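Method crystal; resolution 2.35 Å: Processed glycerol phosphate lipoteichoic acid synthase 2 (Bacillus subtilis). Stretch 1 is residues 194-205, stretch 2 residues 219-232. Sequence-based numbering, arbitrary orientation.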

ATOM      1  N   ILE A 194      -1.514  -5.109   9.452  1.00 16.41           N
ATOM      2  CA  ILE A 194      -0.754  -3.862   9.565  1.00 16.56           C
ATOM      3  C   ILE A 194       0.400  -4.051  10.547  1.00 16.22           C
ATOM      4  O   ILE A 194       0.182  -4.125  11.763  1.00 15.73           O
ATOM      5  CB  ILE A 194      -1.637  -2.654  10.000  1.00 17.41           C
ATOM      6  CG1 ILE A 194      -3.010  -2.656   9.291  1.00 17.76           C
ATOM      7  CG2 ILE A 194      -0.825  -1.286   9.847  1.00 17.41           C
ATOM      8  CD1 ILE A 194      -2.979  -2.469   7.771  1.00 18.27           C
ATOM      9  N   THR A 195       1.618  -4.158  10.012  1.00 16.19           N
ATOM     10  CA  THR A 195       2.810  -4.381  10.831  1.00 16.38           C
ATOM     11  C   THR A 195       3.138  -3.093  11.567  1.00 16.98           C
ATOM     12  O   THR A 195       2.685  -2.044  11.163  1.00 17.60           O
ATOM     13  CB  THR A 195       4.035  -4.877   9.992  1.00 16.35           C
ATOM     14  OG1 THR A 195       4.482  -3.864   9.049  1.00 15.96           O
ATOM     15  CG2 THR A 195       3.666  -6.153   9.259  1.00 14.85           C
ATOM     16  N   LEU A 196       3.965  -3.193  12.606  1.00 17.84           N
ATOM     17  CA  LEU A 196       4.311  -2.111  13.535  1.00 17.64           C
ATOM     18  C   LEU A 196       5.799  -1.894  13.799  1.00 18.06           C
ATOM     19  O   LEU A 196       6.197  -0.771  14.160  1.00 18.65           O
ATOM     20  CB  LEU A 196       3.713  -2.428  14.908  1.00 17.32           C
ATOM     21  CG  LEU A 196       2.300  -1.897  15.090  1.00 19.45           C
ATOM     22  CD1 LEU A 196       1.727  -2.300  16.428  1.00 18.01           C
ATOM     23  CD2 LEU A 196       2.263  -0.363  14.855  1.00 18.98           C
ATOM     24  N   SER A 197       6.591  -2.967  13.713  1.00 17.64           N
ATOM     25  CA  SER A 197       7.933  -3.009  14.258  1.00 17.81           C
ATOM     26  C   SER A 197       8.928  -2.088  13.536  1.00 18.66           C
ATOM     27  O   SER A 197       9.801  -1.540  14.180  1.00 18.48           O
ATOM     28  CB  SER A 197       8.473  -4.450  14.255  1.00 18.34           C
ATOM     29  OG  SER A 197       7.994  -5.226  15.362  1.00 19.79           O
ATOM     30  N   ASN A 198       8.800  -1.902  12.220  1.00 18.38           N
ATOM     31  CA  ASN A 198       9.764  -1.052  11.507  1.00 19.61           C
ATOM     32  C   ASN A 198       9.375   0.438  11.549  1.00 20.34           C
ATOM     33  O   ASN A 198       9.286   1.092  10.498  1.00 20.30           O
ATOM     34  CB  ASN A 198       9.968  -1.533  10.057  1.00 18.71           C
ATOM     35  CG  ASN A 198      11.222  -0.980   9.429  1.00 20.14           C
ATOM     36  OD1 ASN A 198      12.291  -0.959  10.065  1.00 20.51           O
ATOM     37  ND2 ASN A 198      11.118  -0.540   8.168  1.00 17.01           N
ATOM     38  N   HIS A 199       9.125   0.950  12.760  1.00 21.02           N
ATOM     39  CA  HIS A 199       8.701   2.344  12.989  1.00 21.44           C
ATOM     40  C   HIS A 199       9.879   3.184  13.406  1.00 20.74           C
ATOM     41  O   HIS A 199      10.730   2.709  14.154  1.00 20.24           O
ATOM     42  CB  HIS A 199       7.625   2.432  14.086  1.00 22.65           C
ATOM     43  CG  HIS A 199       6.247   2.725  13.564  1.00 27.24           C
ATOM     44  ND1 HIS A 199       5.179   1.865  13.745  1.00 30.65           N
ATOM     45  CD2 HIS A 199       5.766   3.775  12.846  1.00 30.27           C
ATOM     46  CE1 HIS A 199       4.099   2.380  13.181  1.00 32.13           C
ATOM     47  NE2 HIS A 199       4.429   3.536  12.626  1.00 31.93           N
ATOM     48  N   PHE A 200       9.961   4.418  12.872  1.00 20.30           N
ATOM     49  CA  PHE A 200      10.926   5.428  13.318  1.00 19.10           C
ATOM     50  C   PHE A 200      10.950   5.509  14.857  1.00 19.09           C
ATOM     51  O   PHE A 200       9.904   5.430  15.465  1.00 19.35           O
ATOM     52  CB  PHE A 200      10.462   6.772  12.761  1.00 19.24           C
ATOM     53  CG  PHE A 200      11.394   7.901  13.043  1.00 19.50           C
ATOM     54  CD1 PHE A 200      12.381   8.251  12.108  1.00 17.68           C
ATOM     55  CD2 PHE A 200      11.299   8.622  14.255  1.00 18.96           C
ATOM     56  CE1 PHE A 200      13.271   9.318  12.374  1.00 19.84           C
ATOM     57  CE2 PHE A 200      12.193   9.686  14.533  1.00 18.75           C
ATOM     58  CZ  PHE A 200      13.171  10.039  13.586  1.00 19.28           C
ATOM     59  N   PRO A 201      12.126   5.670  15.496  1.00 19.10           N
ATOM     60  CA  PRO A 201      13.523   5.771  15.038  1.00 20.10           C
ATOM     61  C   PRO A 201      14.205   4.418  14.753  1.00 21.06           C
ATOM     62  O   PRO A 201      15.407   4.394  14.615  1.00 20.38           O
ATOM     63  CB  PRO A 201      14.225   6.444  16.224  1.00 19.46           C
ATOM     64  CG  PRO A 201      13.516   5.836  17.415  1.00 20.14           C
ATOM     65  CD  PRO A 201      12.042   5.796  16.958  1.00 19.46           C
ATOM     66  N   PHE A 202      13.445   3.318  14.671  1.00 22.80           N
ATOM     67  CA  PHE A 202      13.974   2.027  14.156  1.00 24.95           C
ATOM     68  C   PHE A 202      14.894   1.226  15.112  1.00 26.23           C
ATOM     69  O   PHE A 202      15.552   0.267  14.701  1.00 26.64           O
ATOM     70  CB  PHE A 202      14.672   2.235  12.790  1.00 23.88           C
ATOM     71  CG  PHE A 202      13.811   2.939  11.775  1.00 24.09           C
ATOM     72  CD1 PHE A 202      12.626   2.369  11.339  1.00 21.74           C
ATOM     73  CD2 PHE A 202      14.192   4.165  11.251  1.00 22.57           C
ATOM     74  CE1 PHE A 202      11.840   3.005  10.439  1.00 23.15           C
ATOM     75  CE2 PHE A 202      13.412   4.817  10.318  1.00 21.74           C
ATOM     76  CZ  PHE A 202      12.238   4.262   9.903  1.00 23.64           C
ATOM     77  N   GLY A 203      14.968   1.605  16.374  1.00 28.55           N
ATOM     78  CA  GLY A 203      15.685   0.730  17.327  1.00 32.62           C
ATOM     79  C   GLY A 203      15.037  -0.660  17.327  1.00 35.01           C
ATOM     80  O   GLY A 203      13.837  -0.801  17.068  1.00 35.76           O
HETATM   81  N   MSE A 204      15.812  -1.703  17.554  1.00 37.42           N
HETATM   82  CA  MSE A 204      15.198  -2.994  17.907  1.00 40.01           C
HETATM   83  C   MSE A 204      15.931  -3.466  19.148  1.00 39.84           C
HETATM   84  O   MSE A 204      17.086  -3.109  19.339  1.00 39.74           O
HETATM   85  CB  MSE A 204      15.255  -4.024  16.755  1.00 40.83           C
HETATM   86  CG  MSE A 204      14.009  -4.947  16.642  1.00 45.52           C
HETATM   87 SE   MSE A 204      12.351  -4.220  15.741  1.00 55.98          SE
HETATM   88  CE  MSE A 204      11.019  -4.993  16.971  1.00 54.47           C
ATOM     89  N   ASP A 205      15.254  -4.217  20.014  1.00 40.56           N
ATOM     90  CA  ASP A 205      15.895  -4.733  21.238  1.00 41.05           C
ATOM     91  C   ASP A 205      16.804  -5.917  20.922  1.00 40.58           C
ATOM     92  O   ASP A 205      16.439  -6.782  20.133  1.00 40.33           O
ATOM     93  CB  ASP A 205      14.843  -5.157  22.280  1.00 41.52           C
ATOM     94  CG  ASP A 205      13.706  -4.123  22.457  1.00 43.61           C
ATOM     95  OD1 ASP A 205      13.362  -3.823  23.620  1.00 46.16           O
ATOM     96  OD2 ASP A 205      13.132  -3.624  21.457  1.00 45.60           O
ATOM     97  N   SER A 219      22.213   7.269  13.515  1.00 20.41           N
ATOM     98  CA  SER A 219      21.717   6.104  14.190  1.00 19.89           C
ATOM     99  C   SER A 219      20.306   5.771  13.770  1.00 20.09           C
ATOM    100  O   SER A 219      19.901   4.615  13.846  1.00 21.29           O
ATOM    101  CB  SER A 219      21.815   6.298  15.703  1.00 20.22           C
ATOM    102  OG  SER A 219      20.823   7.180  16.182  1.00 19.29           O
ATOM    103  N   VAL A 220      19.538   6.761  13.321  1.00 19.43           N
ATOM    104  CA  VAL A 220      18.241   6.453  12.722  1.00 18.35           C
ATOM    105  C   VAL A 220      18.392   5.543  11.479  1.00 17.37           C
ATOM    106  O   VAL A 220      17.721   4.503  11.356  1.00 17.20           O
ATOM    107  CB  VAL A 220      17.441   7.747  12.406  1.00 18.86           C
ATOM    108  CG1 VAL A 220      16.221   7.464  11.530  1.00 17.79           C
ATOM    109  CG2 VAL A 220      16.983   8.398  13.715  1.00 19.94           C
ATOM    110  N   VAL A 221      19.284   5.947  10.584  1.00 15.70           N
ATOM    111  CA  VAL A 221      19.595   5.217   9.358  1.00 14.74           C
ATOM    112  C   VAL A 221      20.331   3.908   9.660  1.00 14.11           C
ATOM    113  O   VAL A 221      20.034   2.905   9.051  1.00 13.52           O
ATOM    114  CB  VAL A 221      20.474   6.062   8.403  1.00 14.55           C
ATOM    115  CG1 VAL A 221      21.096   5.183   7.284  1.00 12.54           C
ATOM    116  CG2 VAL A 221      19.687   7.268   7.849  1.00 14.93           C
ATOM    117  N   ASP A 222      21.295   3.941  10.568  1.00 14.23           N
ATOM    118  CA  ASP A 222      21.986   2.729  11.029  1.00 16.29           C
ATOM    119  C   ASP A 222      21.039   1.639  11.515  1.00 16.40           C
ATOM    120  O   ASP A 222      21.259   0.476  11.204  1.00 16.82           O
ATOM    121  CB  ASP A 222      23.010   3.024  12.140  1.00 16.20           C
ATOM    122  CG  ASP A 222      24.223   3.806  11.635  1.00 18.11           C
ATOM    123  OD1 ASP A 222      24.358   4.016  10.408  1.00 19.05           O
ATOM    124  OD2 ASP A 222      25.056   4.220  12.476  1.00 22.03           O
ATOM    125  N   ASN A 223      19.982   2.022  12.243  1.00 16.81           N
ATOM    126  CA  ASN A 223      19.081   1.057  12.896  1.00 16.74           C
ATOM    127  C   ASN A 223      17.944   0.625  11.984  1.00 16.47           C
ATOM    128  O   ASN A 223      17.273  -0.392  12.223  1.00 17.24           O
ATOM    129  CB  ASN A 223      18.513   1.638  14.190  1.00 16.74           C
ATOM    130  CG  ASN A 223      19.564   1.771  15.275  1.00 18.40           C
ATOM    131  OD1 ASN A 223      20.642   1.181  15.205  1.00 19.53           O
ATOM    132  ND2 ASN A 223      19.260   2.564  16.277  1.00 19.91           N
ATOM    133  N   TYR A 224      17.719   1.411  10.940  1.00 15.73           N
ATOM    134  CA  TYR A 224      16.745   1.048   9.934  1.00 14.49           C
ATOM    135  C   TYR A 224      16.973  -0.400   9.465  1.00 14.05           C
ATOM    136  O   TYR A 224      16.029  -1.161   9.356  1.00 12.85           O
ATOM    137  CB  TYR A 224      16.874   2.000   8.759  1.00 14.15           C
ATOM    138  CG  TYR A 224      15.790   1.846   7.733  1.00 15.85           C
ATOM    139  CD1 TYR A 224      14.454   2.177   8.028  1.00 14.21           C
ATOM    140  CD2 TYR A 224      16.088   1.367   6.462  1.00 15.78           C
ATOM    141  CE1 TYR A 224      13.456   2.027   7.066  1.00 15.89           C
ATOM    142  CE2 TYR A 224      15.094   1.223   5.490  1.00 16.88           C
ATOM    143  CZ  TYR A 224      13.791   1.562   5.783  1.00 16.66           C
ATOM    144  OH  TYR A 224      12.849   1.434   4.787  1.00 12.96           O
ATOM    145  N   PHE A 225      18.223  -0.742   9.166  1.00 13.78           N
ATOM    146  CA  PHE A 225      18.549  -2.003   8.522  1.00 15.52           C
ATOM    147  C   PHE A 225      18.281  -3.186   9.418  1.00 15.73           C
ATOM    148  O   PHE A 225      17.928  -4.233   8.905  1.00 15.37           O
ATOM    149  CB  PHE A 225      20.014  -2.061   8.067  1.00 15.76           C
ATOM    150  CG  PHE A 225      20.373  -0.979   7.118  1.00 16.85           C
ATOM    151  CD1 PHE A 225      19.975  -1.052   5.769  1.00 18.93           C
ATOM    152  CD2 PHE A 225      21.090   0.136   7.550  1.00 17.71           C
ATOM    153  CE1 PHE A 225      20.286  -0.023   4.856  1.00 15.29           C
ATOM    154  CE2 PHE A 225      21.394   1.176   6.639  1.00 18.55           C
ATOM    155  CZ  PHE A 225      20.991   1.082   5.296  1.00 15.05           C
ATOM    156  N   GLN A 226      18.461  -3.007  10.734  1.00 16.45           N
ATOM    157  CA  GLN A 226      18.130  -4.013  11.737  1.00 17.37           C
ATOM    158  C   GLN A 226      16.643  -4.289  11.872  1.00 16.44           C
ATOM    159  O   GLN A 226      16.238  -5.449  11.911  1.00 15.63           O
ATOM    160  CB  GLN A 226      18.664  -3.607  13.108  1.00 18.82           C
ATOM    161  CG  GLN A 226      20.153  -3.516  13.167  1.00 22.85           C
ATOM    162  CD  GLN A 226      20.678  -3.655  14.573  1.00 29.29           C
ATOM    163  OE1 GLN A 226      19.929  -3.531  15.540  1.00 34.12           O
ATOM    164  NE2 GLN A 226      21.972  -3.920  14.698  1.00 30.57           N
ATOM    165  N   SER A 227      15.817  -3.244  11.954  1.00 15.96           N
ATOM    166  CA  SER A 227      14.379  -3.495  12.065  1.00 15.73           C
ATOM    167  C   SER A 227      13.785  -3.953  10.741  1.00 15.07           C
ATOM    168  O   SER A 227      12.810  -4.702  10.725  1.00 14.99           O
ATOM    169  CB  SER A 227      13.589  -2.330  12.690  1.00 16.01           C
ATOM    170  OG  SER A 227      14.115  -1.108  12.247  1.00 19.23           O
ATOM    171  N   ALA A 228      14.387  -3.536   9.631  1.00 14.23           N
ATOM    172  CA  ALA A 228      13.966  -4.059   8.327  1.00 13.74           C
ATOM    173  C   ALA A 228      14.250  -5.586   8.254  1.00 13.58           C
ATOM    174  O   ALA A 228      13.431  -6.349   7.753  1.00 13.76           O
ATOM    175  CB  ALA A 228      14.662  -3.328   7.183  1.00 11.81           C
ATOM    176  N   HIS A 229      15.402  -6.003   8.754  1.00 12.89           N
ATOM    177  CA  HIS A 229      15.798  -7.413   8.748  1.00 13.81           C
ATOM    178  C   HIS A 229      14.807  -8.181   9.615  1.00 14.36           C
ATOM    179  O   HIS A 229      14.347  -9.222   9.208  1.00 14.99           O
ATOM    180  CB  HIS A 229      17.254  -7.572   9.245  1.00 13.38           C
ATOM    181  CG  HIS A 229      17.787  -8.981   9.207  1.00 13.68           C
ATOM    182  ND1 HIS A 229      18.169  -9.610   8.041  1.00 13.25           N
ATOM    183  CD2 HIS A 229      18.041  -9.866  10.204  1.00 12.24           C
ATOM    184  CE1 HIS A 229      18.628 -10.821   8.321  1.00 11.48           C
ATOM    185  NE2 HIS A 229      18.565 -10.995   9.627  1.00  9.84           N
ATOM    186  N   TYR A 230      14.433  -7.625  10.772  1.00 14.82           N
ATOM    187  CA  TYR A 230      13.423  -8.226  11.626  1.00 14.98           C
ATOM    188  C   TYR A 230      12.045  -8.385  10.910  1.00 15.72           C
ATOM    189  O   TYR A 230      11.400  -9.466  10.987  1.00 16.58           O
ATOM    190  CB  TYR A 230      13.313  -7.453  12.960  1.00 15.02           C
ATOM    191  CG  TYR A 230      12.256  -8.001  13.903  1.00 13.76           C
ATOM    192  CD1 TYR A 230      12.562  -9.014  14.815  1.00 13.97           C
ATOM    193  CD2 TYR A 230      10.940  -7.539  13.844  1.00 12.27           C
ATOM    194  CE1 TYR A 230      11.590  -9.532  15.663  1.00 12.91           C
ATOM    195  CE2 TYR A 230       9.972  -8.032  14.667  1.00 13.54           C
ATOM    196  CZ  TYR A 230      10.302  -9.045  15.570  1.00 13.34           C
ATOM    197  OH  TYR A 230       9.345  -9.535  16.385  1.00 13.78           O
ATOM    198  N   LEU A 231      11.594  -7.322  10.246  1.00 15.60           N
ATOM    199  CA  LEU A 231      10.385  -7.344   9.411  1.00 15.25           C
ATOM    200  C   LEU A 231      10.455  -8.507   8.397  1.00 15.26           C
ATOM    201  O   LEU A 231       9.502  -9.262   8.240  1.00 14.86           O
ATOM    202  CB  LEU A 231      10.204  -6.001   8.672  1.00 13.44           C
ATOM    203  CG  LEU A 231       8.933  -5.832   7.811  1.00 14.10           C
ATOM    204  CD1 LEU A 231       7.653  -6.356   8.501  1.00 11.58           C
ATOM    205  CD2 LEU A 231       8.681  -4.387   7.386  1.00 11.85           C
ATOM    206  N   ASP A 232      11.592  -8.635   7.735  1.00 15.08           N
ATOM    207  CA  ASP A 232      11.785  -9.679   6.747  1.00 16.57           C
ATOM    208  C   ASP A 232      11.652 -11.109   7.321  1.00 15.79           C
ATOM    209  O   ASP A 232      11.033 -11.958   6.714  1.00 15.65           O
ATOM    210  CB  ASP A 232      13.133  -9.511   6.082  1.00 16.79           C
ATOM    211  CG  ASP A 232      13.327 -10.446   4.916  1.00 20.10           C
ATOM    212  OD1 ASP A 232      12.722 -10.135   3.858  1.00 22.38           O
ATOM    213  OD2 ASP A 232      14.092 -11.458   5.049  1.00 21.31           O
TER

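The polar centre of the contact is the hydroxyl of Ser-227, on the face of the helix that meets the loop. Ser-227 OG lies 2.8 Å from Asn-198 OD1 and 3.2 Å from Phe-202 O, and it is also 3.2 Å from Asn-223 O one helical turn earlier. All three neighbours are acceptors, so the single hydroxyl proton has three acceptors within reach, and the geometry does not settle among them. The loop folds around this group, bringing Asn-198 and Phe-202 to the same atom. Phe-202 O and Asn-223 O, 3.1 Å apart, are both acceptors and cannot bond to each other.

Beside this cluster the aromatic rings of Phe-202 and Tyr-224 pack edge to face, with centroids 4.8 Å apart and planes at 83°; the edge of Tyr-224 points at the Phe-202 face, and Phe-202 CZ approaches Tyr-224 CD1 to 3.6 Å. Selenomethionine Met-204 covers the ring of Tyr-230, its CE 4.2 Å from the ring centroid and nearly along the normal, while SE rests 3.8 Å from Ser-227 CB. Toward the start of the helix, Val-220 CG1 meets Phe-200 CE1 at 3.6 Å and Phe-202 CD2 at 3.9 Å. Further along the helix, Leu-231 packs against Asn-198 and Thr-195, with CD2 and CD1 each 4.1 Å from Asn-198 CB and Thr-195 CG2, respectively.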